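Long-range contact in pentafunctional AROM polypeptide (PDB 5SWV), which carries five shikimate-pathway activities in one polypeptide, the fragment here probably dehydrating 3-dehydroquinate and reducing 3-dehydroshikimate with its dehydroquinase and shikimate dehydrogenase parts: residues T33-Y45 and L74-L88. Residues are numbered along the deposited sequence; the frame is centred on the assembly and turned at random.
Sequences TVGCDAIEVRVDY and LPIIFTIRTISQGGL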
ATOM      1  N   THR A  33      -1.820  -5.925  -7.598  1.00 36.64           N
ATOM      2  CA  THR A  33      -2.099  -5.727  -6.166  1.00 36.66           C
ATOM      3  C   THR A  33      -2.897  -4.458  -5.858  1.00 36.73           C
ATOM      4  O   THR A  33      -3.335  -4.273  -4.722  1.00 36.90           O
ATOM      5  CB  THR A  33      -0.810  -5.721  -5.317  1.00 36.12           C
ATOM      6  OG1 THR A  33       0.072  -4.697  -5.777  1.00 35.72           O
ATOM      7  CG2 THR A  33      -0.116  -7.059  -5.420  1.00 36.34           C
ATOM      8  N   VAL A  34      -3.056  -3.591  -6.856  1.00 36.80           N
ATOM      9  CA  VAL A  34      -3.947  -2.430  -6.788  1.00 36.58           C
ATOM     10  C   VAL A  34      -5.219  -2.730  -5.991  1.00 36.59           C
ATOM     11  O   VAL A  34      -5.901  -3.727  -6.250  1.00 36.69           O
ATOM     12  CB  VAL A  34      -4.294  -1.973  -8.228  1.00 37.42           C
ATOM     13  CG1 VAL A  34      -5.638  -1.259  -8.327  1.00 37.19           C
ATOM     14  CG2 VAL A  34      -3.165  -1.092  -8.774  1.00 37.85           C
ATOM     15  N   GLY A  35      -5.504  -1.874  -5.007  1.00 36.42           N
ATOM     16  CA  GLY A  35      -6.729  -1.933  -4.217  1.00 36.18           C
ATOM     17  C   GLY A  35      -6.791  -2.976  -3.128  1.00 36.86           C
ATOM     18  O   GLY A  35      -7.807  -3.078  -2.437  1.00 37.53           O
ATOM     19  N   CYS A  36      -5.715  -3.741  -2.954  1.00 37.51           N
ATOM     20  CA  CYS A  36      -5.675  -4.843  -1.995  1.00 37.67           C
ATOM     21  C   CYS A  36      -4.936  -4.460  -0.735  1.00 37.20           C
ATOM     22  O   CYS A  36      -3.939  -3.745  -0.774  1.00 36.92           O
ATOM     23  CB  CYS A  36      -5.002  -6.051  -2.619  1.00 38.34           C
ATOM     24  SG  CYS A  36      -5.829  -6.582  -4.130  1.00 40.16           S
ATOM     25  N   ASP A  37      -5.437  -4.948   0.389  1.00 37.61           N
ATOM     26  CA  ASP A  37      -4.804  -4.725   1.685  1.00 38.22           C
ATOM     27  C   ASP A  37      -3.839  -5.853   2.056  1.00 38.25           C
ATOM     28  O   ASP A  37      -3.065  -5.701   2.996  1.00 39.49           O
ATOM     29  CB  ASP A  37      -5.872  -4.563   2.764  1.00 38.90           C
ATOM     30  CG  ASP A  37      -6.854  -3.451   2.440  1.00 40.18           C
ATOM     31  OD1 ASP A  37      -6.538  -2.283   2.742  1.00 41.57           O
ATOM     32  OD2 ASP A  37      -7.936  -3.734   1.870  1.00 41.21           O
ATOM     33  N   ALA A  38      -3.888  -6.964   1.312  1.00 37.78           N
ATOM     34  CA  ALA A  38      -3.070  -8.142   1.570  1.00 37.60           C
ATOM     35  C   ALA A  38      -3.037  -9.084   0.363  1.00 37.64           C
ATOM     36  O   ALA A  38      -3.812  -8.925  -0.581  1.00 37.73           O
ATOM     37  CB  ALA A  38      -3.621  -8.883   2.771  1.00 38.03           C
ATOM     38  N   ILE A  39      -2.151 -10.073   0.420  1.00 37.19           N
ATOM     39  CA  ILE A  39      -1.973 -11.046  -0.650  1.00 37.00           C
ATOM     40  C   ILE A  39      -2.057 -12.441  -0.055  1.00 37.25           C
ATOM     41  O   ILE A  39      -1.302 -12.791   0.851  1.00 37.76           O
ATOM     42  CB  ILE A  39      -0.607 -10.875  -1.329  1.00 37.20           C
ATOM     43  CG1 ILE A  39      -0.440  -9.458  -1.842  1.00 37.61           C
ATOM     44  CG2 ILE A  39      -0.430 -11.815  -2.511  1.00 37.17           C
ATOM     45  CD1 ILE A  39       0.942  -9.213  -2.409  1.00 38.33           C
ATOM     46  N   GLU A  40      -2.993 -13.231  -0.553  1.00 37.44           N
ATOM     47  CA  GLU A  40      -3.023 -14.644  -0.265  1.00 38.20           C
ATOM     48  C   GLU A  40      -2.144 -15.350  -1.271  1.00 37.54           C
ATOM     49  O   GLU A  40      -2.350 -15.226  -2.474  1.00 36.99           O
ATOM     50  CB  GLU A  40      -4.439 -15.175  -0.371  1.00 40.30           C
ATOM     51  CG  GLU A  40      -4.594 -16.614   0.073  1.00 42.14           C
ATOM     52  CD  GLU A  40      -6.046 -17.047   0.088  1.00 43.74           C
ATOM     53  OE1 GLU A  40      -6.645 -17.123  -1.016  1.00 46.74           O
ATOM     54  OE2 GLU A  40      -6.587 -17.303   1.196  1.00 43.86           O
ATOM     55  N   VAL A  41      -1.150 -16.074  -0.778  1.00 36.92           N
ATOM     56  CA  VAL A  41      -0.405 -16.974  -1.617  1.00 36.28           C
ATOM     57  C   VAL A  41      -1.127 -18.291  -1.494  1.00 36.10           C
ATOM     58  O   VAL A  41      -1.170 -18.887  -0.420  1.00 36.07           O
ATOM     59  CB  VAL A  41       1.045 -17.155  -1.156  1.00 36.67           C
ATOM     60  CG1 VAL A  41       1.757 -18.147  -2.075  1.00 37.14           C
ATOM     61  CG2 VAL A  41       1.768 -15.812  -1.122  1.00 36.53           C
ATOM     62  N   ARG A  42      -1.725 -18.712  -2.598  1.00 36.04           N
ATOM     63  CA  ARG A  42      -2.372 -19.993  -2.680  1.00 36.26           C
ATOM     64  C   ARG A  42      -1.277 -21.014  -2.923  1.00 36.79           C
ATOM     65  O   ARG A  42      -0.838 -21.244  -4.071  1.00 37.84           O
ATOM     66  CB  ARG A  42      -3.437 -20.005  -3.785  1.00 36.07           C
ATOM     67  CG  ARG A  42      -4.719 -19.293  -3.383  1.00 35.84           C
ATOM     68  CD  ARG A  42      -5.536 -20.072  -2.353  1.00 35.88           C
ATOM     69  NE  ARG A  42      -5.954 -21.398  -2.844  1.00 36.27           N
ATOM     70  CZ  ARG A  42      -7.090 -21.668  -3.506  1.00 36.36           C
ATOM     71  NH1 ARG A  42      -7.997 -20.732  -3.797  1.00 36.35           N
ATOM     72  NH2 ARG A  42      -7.327 -22.907  -3.899  1.00 36.79           N
ATOM     73  N   VAL A  43      -0.847 -21.618  -1.819  1.00 36.16           N
ATOM     74  CA  VAL A  43       0.302 -22.509  -1.798  1.00 35.78           C
ATOM     75  C   VAL A  43      -0.033 -23.785  -2.569  1.00 36.35           C
ATOM     76  O   VAL A  43       0.835 -24.370  -3.236  1.00 36.43           O
ATOM     77  CB  VAL A  43       0.720 -22.825  -0.346  1.00 35.55           C
ATOM     78  CG1 VAL A  43       1.856 -23.838  -0.310  1.00 35.65           C
ATOM     79  CG2 VAL A  43       1.124 -21.549   0.384  1.00 35.31           C
ATOM     80  N   ASP A  44      -1.300 -24.196  -2.503  1.00 36.52           N
ATOM     81  CA  ASP A  44      -1.779 -25.331  -3.301  1.00 37.05           C
ATOM     82  C   ASP A  44      -1.581 -25.177  -4.825  1.00 36.89           C
ATOM     83  O   ASP A  44      -1.455 -26.186  -5.525  1.00 35.64           O
ATOM     84  CB  ASP A  44      -3.234 -25.702  -2.944  1.00 37.44           C
ATOM     85  CG  ASP A  44      -4.223 -24.562  -3.165  1.00 38.22           C
ATOM     86  OD1 ASP A  44      -4.071 -23.497  -2.503  1.00 38.15           O
ATOM     87  OD2 ASP A  44      -5.167 -24.750  -3.984  1.00 38.16           O
ATOM     88  N   TYR A  45      -1.504 -23.936  -5.312  1.00 37.47           N
ATOM     89  CA  TYR A  45      -1.243 -23.666  -6.735  1.00 38.39           C
ATOM     90  C   TYR A  45       0.233 -23.600  -7.123  1.00 38.60           C
ATOM     91  O   TYR A  45       0.542 -23.742  -8.297  1.00 39.21           O
ATOM     92  CB  TYR A  45      -1.938 -22.378  -7.197  1.00 38.84           C
ATOM     93  CG  TYR A  45      -3.375 -22.579  -7.599  1.00 39.65           C
ATOM     94  CD1 TYR A  45      -4.351 -22.759  -6.633  1.00 40.35           C
ATOM     95  CD2 TYR A  45      -3.767 -22.586  -8.945  1.00 40.51           C
ATOM     96  CE1 TYR A  45      -5.680 -22.935  -6.976  1.00 41.21           C
ATOM     97  CE2 TYR A  45      -5.096 -22.777  -9.302  1.00 41.14           C
ATOM     98  CZ  TYR A  45      -6.052 -22.950  -8.306  1.00 41.81           C
ATOM     99  OH  TYR A  45      -7.389 -23.134  -8.587  1.00 42.25           O
ATOM    100  N   LEU A  74       3.093  -5.646   1.378  1.00 36.17           N
ATOM    101  CA  LEU A  74       1.752  -6.058   1.760  1.00 35.76           C
ATOM    102  C   LEU A  74       1.787  -7.286   2.670  1.00 35.19           C
ATOM    103  O   LEU A  74       2.530  -8.229   2.412  1.00 35.76           O
ATOM    104  CB  LEU A  74       0.889  -6.366   0.519  1.00 36.13           C
ATOM    105  CG  LEU A  74       0.498  -5.195  -0.394  1.00 36.25           C
ATOM    106  CD1 LEU A  74      -0.297  -5.702  -1.592  1.00 36.09           C
ATOM    107  CD2 LEU A  74      -0.284  -4.127   0.372  1.00 36.08           C
ATOM    108  N   PRO A  75       0.973  -7.282   3.733  1.00 34.73           N
ATOM    109  CA  PRO A  75       0.816  -8.476   4.554  1.00 34.96           C
ATOM    110  C   PRO A  75       0.458  -9.703   3.711  1.00 35.25           C
ATOM    111  O   PRO A  75      -0.208  -9.575   2.673  1.00 35.33           O
ATOM    112  CB  PRO A  75      -0.354  -8.128   5.484  1.00 35.37           C
ATOM    113  CG  PRO A  75      -0.492  -6.649   5.440  1.00 35.14           C
ATOM    114  CD  PRO A  75       0.113  -6.170   4.170  1.00 34.70           C
ATOM    115  N   ILE A  76       0.890 -10.876   4.162  1.00 35.25           N
ATOM    116  CA  ILE A  76       0.717 -12.102   3.399  1.00 34.98           C
ATOM    117  C   ILE A  76      -0.145 -13.094   4.153  1.00 34.06           C
ATOM    118  O   ILE A  76      -0.031 -13.246   5.372  1.00 33.77           O
ATOM    119  CB  ILE A  76       2.084 -12.698   3.017  1.00 35.89           C
ATOM    120  CG1 ILE A  76       2.736 -11.791   1.970  1.00 37.03           C
ATOM    121  CG2 ILE A  76       1.956 -14.112   2.456  1.00 35.91           C
ATOM    122  CD1 ILE A  76       4.218 -12.020   1.788  1.00 38.40           C
ATOM    123  N   ILE A  77      -1.022 -13.744   3.399  1.00 32.83           N
ATOM    124  CA  ILE A  77      -1.848 -14.804   3.903  1.00 31.99           C
ATOM    125  C   ILE A  77      -1.321 -16.053   3.227  1.00 31.79           C
ATOM    126  O   ILE A  77      -1.144 -16.078   2.013  1.00 32.48           O
ATOM    127  CB  ILE A  77      -3.321 -14.550   3.555  1.00 31.75           C
ATOM    128  CG1 ILE A  77      -3.809 -13.254   4.208  1.00 32.02           C
ATOM    129  CG2 ILE A  77      -4.184 -15.703   4.007  1.00 31.44           C
ATOM    130  CD1 ILE A  77      -4.959 -12.604   3.477  1.00 32.20           C
ATOM    131  N   PHE A  78      -1.055 -17.075   4.025  1.00 31.67           N
ATOM    132  CA  PHE A  78      -0.457 -18.326   3.566  1.00 31.90           C
ATOM    133  C   PHE A  78      -1.558 -19.381   3.583  1.00 32.17           C
ATOM    134  O   PHE A  78      -1.982 -19.831   4.652  1.00 32.63           O
ATOM    135  CB  PHE A  78       0.689 -18.685   4.512  1.00 31.49           C
ATOM    136  CG  PHE A  78       1.474 -19.908   4.123  1.00 31.37           C
ATOM    137  CD1 PHE A  78       1.072 -21.170   4.536  1.00 31.68           C
ATOM    138  CD2 PHE A  78       2.659 -19.789   3.410  1.00 31.18           C
ATOM    139  CE1 PHE A  78       1.822 -22.300   4.199  1.00 32.04           C
ATOM    140  CE2 PHE A  78       3.416 -20.899   3.082  1.00 31.53           C
ATOM    141  CZ  PHE A  78       3.002 -22.162   3.470  1.00 31.89           C
ATOM    142  N   THR A  79      -2.029 -19.763   2.403  1.00 32.40           N
ATOM    143  CA  THR A  79      -3.222 -20.588   2.301  1.00 32.89           C
ATOM    144  C   THR A  79      -2.962 -21.858   1.546  1.00 33.19           C
ATOM    145  O   THR A  79      -2.658 -21.834   0.355  1.00 33.12           O
ATOM    146  CB  THR A  79      -4.374 -19.815   1.653  1.00 33.06           C
ATOM    147  OG1 THR A  79      -4.719 -18.734   2.506  1.00 33.49           O
ATOM    148  CG2 THR A  79      -5.621 -20.673   1.515  1.00 33.52           C
ATOM    149  N   ILE A  80      -3.075 -22.965   2.270  1.00 34.27           N
ATOM    150  CA  ILE A  80      -3.139 -24.292   1.681  1.00 34.95           C
ATOM    151  C   ILE A  80      -4.588 -24.721   1.678  1.00 34.09           C
ATOM    152  O   ILE A  80      -5.142 -25.045   2.731  1.00 33.71           O
ATOM    153  CB  ILE A  80      -2.366 -25.335   2.495  1.00 36.28           C
ATOM    154  CG1 ILE A  80      -0.889 -24.987   2.568  1.00 36.65           C
ATOM    155  CG2 ILE A  80      -2.552 -26.722   1.874  1.00 37.37           C
ATOM    156  CD1 ILE A  80      -0.146 -25.881   3.547  1.00 37.58           C
ATOM    157  N   ARG A  81      -5.169 -24.719   0.483  1.00 34.01           N
ATOM    158  CA  ARG A  81      -6.569 -25.063   0.234  1.00 33.26           C
ATOM    159  C   ARG A  81      -6.602 -26.446  -0.401  1.00 32.17           C
ATOM    160  O   ARG A  81      -5.937 -26.693  -1.411  1.00 31.45           O
ATOM    161  CB  ARG A  81      -7.170 -24.039  -0.716  1.00 34.04           C
ATOM    162  CG  ARG A  81      -8.643 -24.237  -1.034  1.00 34.98           C
ATOM    163  CD  ARG A  81      -9.563 -23.950   0.137  1.00 35.71           C
ATOM    164  NE  ARG A  81      -9.406 -22.589   0.653  1.00 36.50           N
ATOM    165  CZ  ARG A  81      -9.009 -22.249   1.884  1.00 36.85           C
ATOM    166  NH1 ARG A  81      -8.735 -23.159   2.815  1.00 37.24           N
ATOM    167  NH2 ARG A  81      -8.918 -20.957   2.197  1.00 37.15           N
ATOM    168  N   THR A  82      -7.378 -27.337   0.206  1.00 31.71           N
ATOM    169  CA  THR A  82      -7.442 -28.751  -0.175  1.00 31.14           C
ATOM    170  C   THR A  82      -8.513 -29.010  -1.215  1.00 31.43           C
ATOM    171  O   THR A  82      -9.353 -28.151  -1.493  1.00 31.73           O
ATOM    172  CB  THR A  82      -7.763 -29.651   1.033  1.00 30.93           C
ATOM    173  OG1 THR A  82      -9.068 -29.355   1.539  1.00 30.13           O
ATOM    174  CG2 THR A  82      -6.768 -29.453   2.137  1.00 31.28           C
ATOM    175  N   ILE A  83      -8.514 -30.224  -1.750  1.00 31.68           N
ATOM    176  CA  ILE A  83      -9.405 -30.584  -2.840  1.00 31.68           C
ATOM    177  C   ILE A  83     -10.879 -30.509  -2.488  1.00 31.53           C
ATOM    178  O   ILE A  83     -11.667 -30.010  -3.269  1.00 32.12           O
ATOM    179  CB  ILE A  83      -9.002 -31.947  -3.450  1.00 31.94           C
ATOM    180  CG1 ILE A  83      -7.670 -31.774  -4.190  1.00 31.83           C
ATOM    181  CG2 ILE A  83     -10.063 -32.481  -4.417  1.00 32.05           C
ATOM    182  CD1 ILE A  83      -6.867 -33.033  -4.318  1.00 32.38           C
ATOM    183  N   SER A  84     -11.259 -30.942  -1.303  1.00 31.64           N
ATOM    184  CA  SER A  84     -12.674 -30.989  -0.978  1.00 32.00           C
ATOM    185  C   SER A  84     -13.157 -29.656  -0.476  1.00 32.29           C
ATOM    186  O   SER A  84     -14.363 -29.479  -0.290  1.00 33.23           O
ATOM    187  CB  SER A  84     -12.967 -32.069   0.048  1.00 32.11           C
ATOM    188  OG  SER A  84     -12.247 -31.822   1.223  1.00 32.03           O
ATOM    189  N   GLN A  85     -12.232 -28.727  -0.246  1.00 32.02           N
ATOM    190  CA  GLN A  85     -12.587 -27.328   0.002  1.00 31.72           C
ATOM    191  C   GLN A  85     -12.454 -26.429  -1.235  1.00 31.48           C
ATOM    192  O   GLN A  85     -12.567 -25.208  -1.117  1.00 31.84           O
ATOM    193  CB  GLN A  85     -11.720 -26.799   1.130  1.00 31.74           C
ATOM    194  CG  GLN A  85     -11.904 -27.569   2.419  1.00 31.99           C
ATOM    195  CD  GLN A  85     -13.068 -27.065   3.227  1.00 32.38           C
ATOM    196  OE1 GLN A  85     -13.167 -25.873   3.508  1.00 33.57           O
ATOM    197  NE2 GLN A  85     -13.954 -27.965   3.615  1.00 32.60           N
ATOM    198  N   GLY A  86     -12.226 -27.018  -2.412  1.00 31.55           N
ATOM    199  CA  GLY A  86     -12.120 -26.270  -3.676  1.00 31.76           C
ATOM    200  C   GLY A  86     -10.723 -25.956  -4.194  1.00 31.93           C
ATOM    201  O   GLY A  86     -10.577 -25.328  -5.232  1.00 32.14           O
ATOM    202  N   GLY A  87      -9.694 -26.382  -3.477  1.00 32.21           N
ATOM    203  CA  GLY A  87      -8.313 -26.198  -3.911  1.00 32.59           C
ATOM    204  C   GLY A  87      -7.730 -27.463  -4.501  1.00 33.03           C
ATOM    205  O   GLY A  87      -8.466 -28.333  -4.936  1.00 33.50           O
ATOM    206  N   LEU A  88      -6.404 -27.543  -4.518  1.00 33.75           N
ATOM    207  CA  LEU A  88      -5.669 -28.613  -5.205  1.00 34.90           C
ATOM    208  C   LEU A  88      -4.863 -29.510  -4.286  1.00 35.16           C
ATOM    209  O   LEU A  88      -4.299 -30.488  -4.753  1.00 36.73           O
ATOM    210  CB  LEU A  88      -4.707 -28.001  -6.236  1.00 35.54           C
ATOM    211  CG  LEU A  88      -5.332 -27.055  -7.288  1.00 36.20           C
ATOM    212  CD1 LEU A  88      -4.262 -26.426  -8.191  1.00 36.34           C
ATOM    213  CD2 LEU A  88      -6.400 -27.777  -8.116  1.00 35.60           C
TER
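Glu40 and Thr79 meet on the face of the sheet they share with Arg42 and Ile77: Thr79 OG1 donates to Glu40 OE2 over 2.7 Å, arriving from above the carboxylate plane. Beneath them the strands 38-42 and 76-79 run parallel, and five backbone bonds join them, from Ile39 N to Pro75 O (3.0 Å) through to Val43 N to Thr79 O (2.8 Å). On the other face Val41 CG2 touches Ile76 CG2, and Val43 CG2 sits over the centre of the Phe78 ring, 3.6 Å from its centroid, a CH-pi contact.

Past the strand ends, Asp44 CG lies between the backbone N and carbonyl carbon (chi1 59°), which brings OD2 to Leu88 N at 3.1 Å; OD1 receives a weak bond from Arg81 N. Arg42 grips the carboxylate side-on in a salt bridge, NE to Asp44 OD1 and NH2 to Asp44 OD2, 2.8 Å each, both oxygens offering syn lone pairs. Bends at chi2 and chi3 curl Arg42 back for this, while Arg81 CB lies over one face of its guanidinium. Leu88 CD1 stands squarely over the Tyr45 ring, 3.7 Å from its centroid.

Arg81 makes salt bridges to Asp113 and Glu115; its NH2 stays 4.4 Å from Glu40 OE2. The two strands are the second and third of the eight-stranded TIM barrel of the type I dehydroquinase, whose active site lies at the strands' C-terminal ends; Glu40, Arg42 and Arg81 probably line or adjoin it. Helix 58-69 links them in a beta-alpha-beta crossover, its Leu68 packing on Val41 and Ile76, while strands 13-17 and 111-115 flank the pair.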